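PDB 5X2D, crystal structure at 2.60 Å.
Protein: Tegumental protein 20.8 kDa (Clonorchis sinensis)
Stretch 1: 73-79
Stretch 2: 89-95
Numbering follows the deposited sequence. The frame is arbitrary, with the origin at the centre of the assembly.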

ATOM      1  N   PHE A  73       1.488   3.916  13.599  1.00 85.64           N
ATOM      2  CA  PHE A  73       0.725   5.145  13.737  1.00 77.16           C
ATOM      3  C   PHE A  73       0.621   5.814  12.379  1.00 72.93           C
ATOM      4  O   PHE A  73       1.627   6.166  11.780  1.00 67.97           O
ATOM      5  CB  PHE A  73       1.369   6.072  14.737  1.00 65.40           C
ATOM      6  CG  PHE A  73       0.756   7.433  14.763  1.00 77.57           C
ATOM      7  CD1 PHE A  73      -0.606   7.591  14.964  1.00 83.42           C
ATOM      8  CD2 PHE A  73       1.541   8.563  14.574  1.00 73.84           C
ATOM      9  CE1 PHE A  73      -1.175   8.852  14.999  1.00 79.43           C
ATOM     10  CE2 PHE A  73       0.987   9.824  14.598  1.00 69.86           C
ATOM     11  CZ  PHE A  73      -0.373   9.973  14.812  1.00 77.61           C
ATOM     12  N   VAL A  74      -0.603   5.980  11.897  1.00 70.66           N
ATOM     13  CA  VAL A  74      -0.821   6.597  10.605  1.00 63.24           C
ATOM     14  C   VAL A  74      -1.599   7.886  10.807  1.00 72.54           C
ATOM     15  O   VAL A  74      -2.794   7.876  11.171  1.00 64.71           O
ATOM     16  CB  VAL A  74      -1.559   5.677   9.639  1.00 78.04           C
ATOM     17  CG1 VAL A  74      -1.861   6.413   8.375  1.00 65.04           C
ATOM     18  CG2 VAL A  74      -0.736   4.405   9.355  1.00 66.72           C
ATOM     19  N   PRO A  75      -0.895   9.005  10.585  1.00 77.51           N
ATOM     20  CA  PRO A  75      -1.224  10.381  10.960  1.00 68.95           C
ATOM     21  C   PRO A  75      -2.385  11.068  10.237  1.00 66.38           C
ATOM     22  O   PRO A  75      -3.151  11.730  10.927  1.00 74.32           O
ATOM     23  CB  PRO A  75       0.085  11.127  10.657  1.00 69.20           C
ATOM     24  CG  PRO A  75       0.703  10.373   9.589  1.00 80.07           C
ATOM     25  CD  PRO A  75       0.346   8.938   9.798  1.00 87.39           C
ATOM     26  N   ASN A  76      -2.553  10.930   8.926  1.00 58.29           N
ATOM     27  CA  ASN A  76      -3.630  11.709   8.327  1.00 74.66           C
ATOM     28  C   ASN A  76      -4.835  10.868   7.948  1.00 79.38           C
ATOM     29  O   ASN A  76      -4.906   9.683   8.304  1.00 94.43           O
ATOM     30  CB  ASN A  76      -3.129  12.501   7.135  1.00 76.39           C
ATOM     31  CG  ASN A  76      -2.109  13.567   7.537  1.00 80.32           C
ATOM     32  OD1 ASN A  76      -2.316  14.332   8.498  1.00 74.84           O
ATOM     33  ND2 ASN A  76      -1.003  13.628   6.796  1.00 68.02           N
ATOM     34  N   MET A  77      -5.820  11.502   7.313  1.00 78.73           N
ATOM     35  CA  MET A  77      -7.030  10.789   6.928  1.00 73.86           C
ATOM     36  C   MET A  77      -6.619   9.594   6.110  1.00 72.14           C
ATOM     37  O   MET A  77      -5.669   9.685   5.343  1.00 64.62           O
ATOM     38  CB  MET A  77      -7.998  11.646   6.120  1.00 70.97           C
ATOM     39  CG  MET A  77      -8.124  13.066   6.536  1.00 72.44           C
ATOM     40  SD  MET A  77      -9.749  13.707   6.081  1.00 90.04           S
ATOM     41  CE  MET A  77      -9.206  15.282   5.384  1.00 71.02           C
ATOM     42  N   SER A  78      -7.262   8.463   6.366  1.00 57.36           N
ATOM     43  CA  SER A  78      -7.071   7.288   5.571  1.00 57.60           C
ATOM     44  C   SER A  78      -8.362   6.504   5.502  1.00 78.16           C
ATOM     45  O   SER A  78      -9.058   6.308   6.506  1.00 80.71           O
ATOM     46  CB  SER A  78      -5.905   6.452   6.098  1.00 57.84           C
ATOM     47  OG  SER A  78      -6.136   5.943   7.377  1.00 77.32           O
ATOM     48  N   PHE A  79      -8.684   6.061   4.296  1.00 70.76           N
ATOM     49  CA  PHE A  79      -9.913   5.333   4.052  1.00 70.77           C
ATOM     50  C   PHE A  79      -9.559   4.091   3.249  1.00 73.62           C
ATOM     51  O   PHE A  79      -8.774   4.181   2.304  1.00 68.98           O
ATOM     52  CB  PHE A  79     -10.888   6.241   3.305  1.00 66.60           C
ATOM     53  CG  PHE A  79     -12.226   5.636   3.032  1.00 73.26           C
ATOM     54  CD1 PHE A  79     -12.720   4.604   3.818  1.00 78.95           C
ATOM     55  CD2 PHE A  79     -13.017   6.145   2.004  1.00 71.66           C
ATOM     56  CE1 PHE A  79     -13.983   4.073   3.574  1.00 77.21           C
ATOM     57  CE2 PHE A  79     -14.272   5.630   1.750  1.00 67.54           C
ATOM     58  CZ  PHE A  79     -14.766   4.592   2.546  1.00 69.77           C
ATOM     59  N   LEU A  89      -7.221   2.150  -1.473  1.00 76.94           N
ATOM     60  CA  LEU A  89      -6.603   2.721  -0.285  1.00 77.56           C
ATOM     61  C   LEU A  89      -6.349   4.223  -0.468  1.00 78.83           C
ATOM     62  O   LEU A  89      -5.706   4.644  -1.447  1.00 75.89           O
ATOM     63  CB  LEU A  89      -5.287   1.997   0.052  1.00 76.67           C
ATOM     64  CG  LEU A  89      -5.404   0.593   0.649  1.00 78.68           C
ATOM     65  CD1 LEU A  89      -5.516  -0.404  -0.463  1.00 77.10           C
ATOM     66  CD2 LEU A  89      -4.249   0.238   1.565  1.00 74.06           C
ATOM     67  N   PHE A  90      -6.862   5.031   0.457  1.00 74.23           N
ATOM     68  CA  PHE A  90      -6.578   6.462   0.441  1.00 79.20           C
ATOM     69  C   PHE A  90      -5.753   6.869   1.653  1.00 84.40           C
ATOM     70  O   PHE A  90      -6.052   6.460   2.783  1.00 83.85           O
ATOM     71  CB  PHE A  90      -7.867   7.282   0.385  1.00 67.16           C
ATOM     72  CG  PHE A  90      -8.620   7.127  -0.910  1.00 74.68           C
ATOM     73  CD1 PHE A  90      -9.317   5.941  -1.193  1.00 74.93           C
ATOM     74  CD2 PHE A  90      -8.620   8.144  -1.859  1.00 67.91           C
ATOM     75  CE1 PHE A  90     -10.020   5.787  -2.388  1.00 80.18           C
ATOM     76  CE2 PHE A  90      -9.315   8.000  -3.061  1.00 87.25           C
ATOM     77  CZ  PHE A  90     -10.017   6.815  -3.328  1.00 85.84           C
ATOM     78  N   TRP A  91      -4.709   7.658   1.390  1.00 78.44           N
ATOM     79  CA  TRP A  91      -3.881   8.295   2.409  1.00 82.03           C
ATOM     80  C   TRP A  91      -3.677   9.746   2.055  1.00 78.21           C
ATOM     81  O   TRP A  91      -3.074  10.039   1.030  1.00 84.98           O
ATOM     82  CB  TRP A  91      -2.482   7.681   2.500  1.00 93.46           C
ATOM     83  CG  TRP A  91      -2.360   6.284   2.952  1.00107.32           C
ATOM     84  CD1 TRP A  91      -2.706   5.779   4.168  1.00107.31           C
ATOM     85  CD2 TRP A  91      -1.788   5.199   2.210  1.00118.00           C
ATOM     86  NE1 TRP A  91      -2.406   4.438   4.225  1.00114.60           N
ATOM     87  CE2 TRP A  91      -1.843   4.057   3.035  1.00115.80           C
ATOM     88  CE3 TRP A  91      -1.242   5.082   0.926  1.00123.55           C
ATOM     89  CZ2 TRP A  91      -1.377   2.815   2.619  1.00109.70           C
ATOM     90  CZ3 TRP A  91      -0.781   3.852   0.518  1.00120.51           C
ATOM     91  CH2 TRP A  91      -0.846   2.737   1.367  1.00115.49           C
ATOM     92  N   GLN A  92      -4.067  10.656   2.930  1.00 71.64           N
ATOM     93  CA  GLN A  92      -3.642  12.031   2.773  1.00 66.74           C
ATOM     94  C   GLN A  92      -2.201  12.107   3.266  1.00 67.85           C
ATOM     95  O   GLN A  92      -1.916  11.710   4.370  1.00 68.19           O
ATOM     96  CB  GLN A  92      -4.562  12.935   3.554  1.00 67.03           C
ATOM     97  CG  GLN A  92      -4.188  14.376   3.559  1.00 74.52           C
ATOM     98  CD  GLN A  92      -5.156  15.181   4.393  1.00 81.37           C
ATOM     99  OE1 GLN A  92      -5.527  14.777   5.511  1.00 69.84           O
ATOM    100  NE2 GLN A  92      -5.614  16.300   3.844  1.00 91.97           N
ATOM    101  N   THR A  93      -1.265  12.519   2.416  1.00 92.85           N
ATOM    102  CA  THR A  93       0.143  12.523   2.829  1.00 90.00           C
ATOM    103  C   THR A  93       0.606  13.866   3.387  1.00 89.89           C
ATOM    104  O   THR A  93       1.666  13.931   3.986  1.00 90.61           O
ATOM    105  CB  THR A  93       1.098  12.126   1.664  1.00 96.97           C
ATOM    106  OG1 THR A  93       0.800  12.902   0.496  1.00109.56           O
ATOM    107  CG2 THR A  93       0.958  10.646   1.307  1.00 85.14           C
ATOM    108  N   SER A  94      -0.188  14.923   3.202  1.00 91.15           N
ATOM    109  CA  SER A  94       0.071  16.253   3.779  1.00 95.94           C
ATOM    110  C   SER A  94      -1.218  17.064   3.762  1.00102.53           C
ATOM    111  O   SER A  94      -2.153  16.689   3.056  1.00102.24           O
ATOM    112  CB  SER A  94       1.167  17.005   3.012  1.00105.92           C
ATOM    113  OG  SER A  94       2.464  16.534   3.343  1.00108.29           O
ATOM    114  N   GLU A  95      -1.304  18.146   4.539  1.00101.60           N
ATOM    115  CA  GLU A  95      -2.430  19.067   4.355  1.00101.66           C
ATOM    116  C   GLU A  95      -1.958  20.501   4.113  1.00107.71           C
ATOM    117  O   GLU A  95      -1.544  20.850   3.004  1.00112.08           O
ATOM    118  CB  GLU A  95      -3.409  18.984   5.530  1.00108.03           C
ATOM    119  CG  GLU A  95      -2.855  19.305   6.916  1.00124.25           C
ATOM    120  CD  GLU A  95      -3.918  19.146   8.005  1.00127.36           C
ATOM    121  OE1 GLU A  95      -4.959  19.840   7.944  1.00125.28           O
ATOM    122  OE2 GLU A  95      -3.717  18.310   8.912  1.00122.73           O
TER

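This is the fraying end of an antiparallel β pairing: two bridges join the strands through their backbones, and where stretch 1 leaves the sheet an asparagine side chain takes over the bonding.

The register is simple, with Phe79 facing Phe90 and Ser78 facing Trp91. Phe79 and Phe90 form the hydrogen-bonded pair, and each residue both gives and receives: Phe90 N donates to Phe79 O at 2.8 Å, nearly straight at 168°, and Phe79 N donates to Phe90 O at 3.1 Å with a more bent angle of 150°. Ser78 and Trp91 form the non-hydrogen-bonded pair, so their CA atoms lie closer, 4.6 Å apart against 5.0 Å for the phenylalanines. Such close backbones bring a CA-H within reach of a carbonyl, and Ser78 CA sits 3.1 Å from Phe90 O, an acceptor already engaged by Phe79 N.

Beyond the bridges, Gln92 N still donates to Met77 O at 3.1 Å and 173°, although Met77 lies outside the strand. One residue further, Asn76 turns its CB toward stretch 2, and its ND2 donates to Gln92 O at 3.2 Å and 146°. Both backbone polar groups of Gln92 are thus bonded to stretch 1, its N by a main-chain carbonyl and its O by a side-chain amide. For a designer, the lesson is that a side-chain amide can carry on the bonding where the strand's own backbone pairing gives out.

The side chains follow the alternation of the strands. Phe79 and Phe90 share one face, meeting through CB atoms 4.3 Å apart; the end of the Phe79 side chain then leads away, so their contact is at the base of the side chains and not a ring stack. On the other face, small Ser78 is paired with large Trp91, and Ser78 CB comes within 3.8 Å of Trp91 CD1. Val74, well before the strand, reaches the same indole atom, with its CG1 4.3 Å from Trp91 CD1, a modest apolar contact at the margin.

Gln92 has the largest area covered by the partner stretch. Its chi1 and chi2 are both t, an extended shape that carries the amide out beside Met77, whose CG lies 3.3 Å from Gln92 OE1. This is packing against a methylene, while Gln92 NE2 is hydrogen-bonded elsewhere in the structure. Past Gln92 the contact thins: Thr93 and Ser94 point their CB atoms away, and Ser94 OG bonds locally to Thr93 O at 2.8 Å.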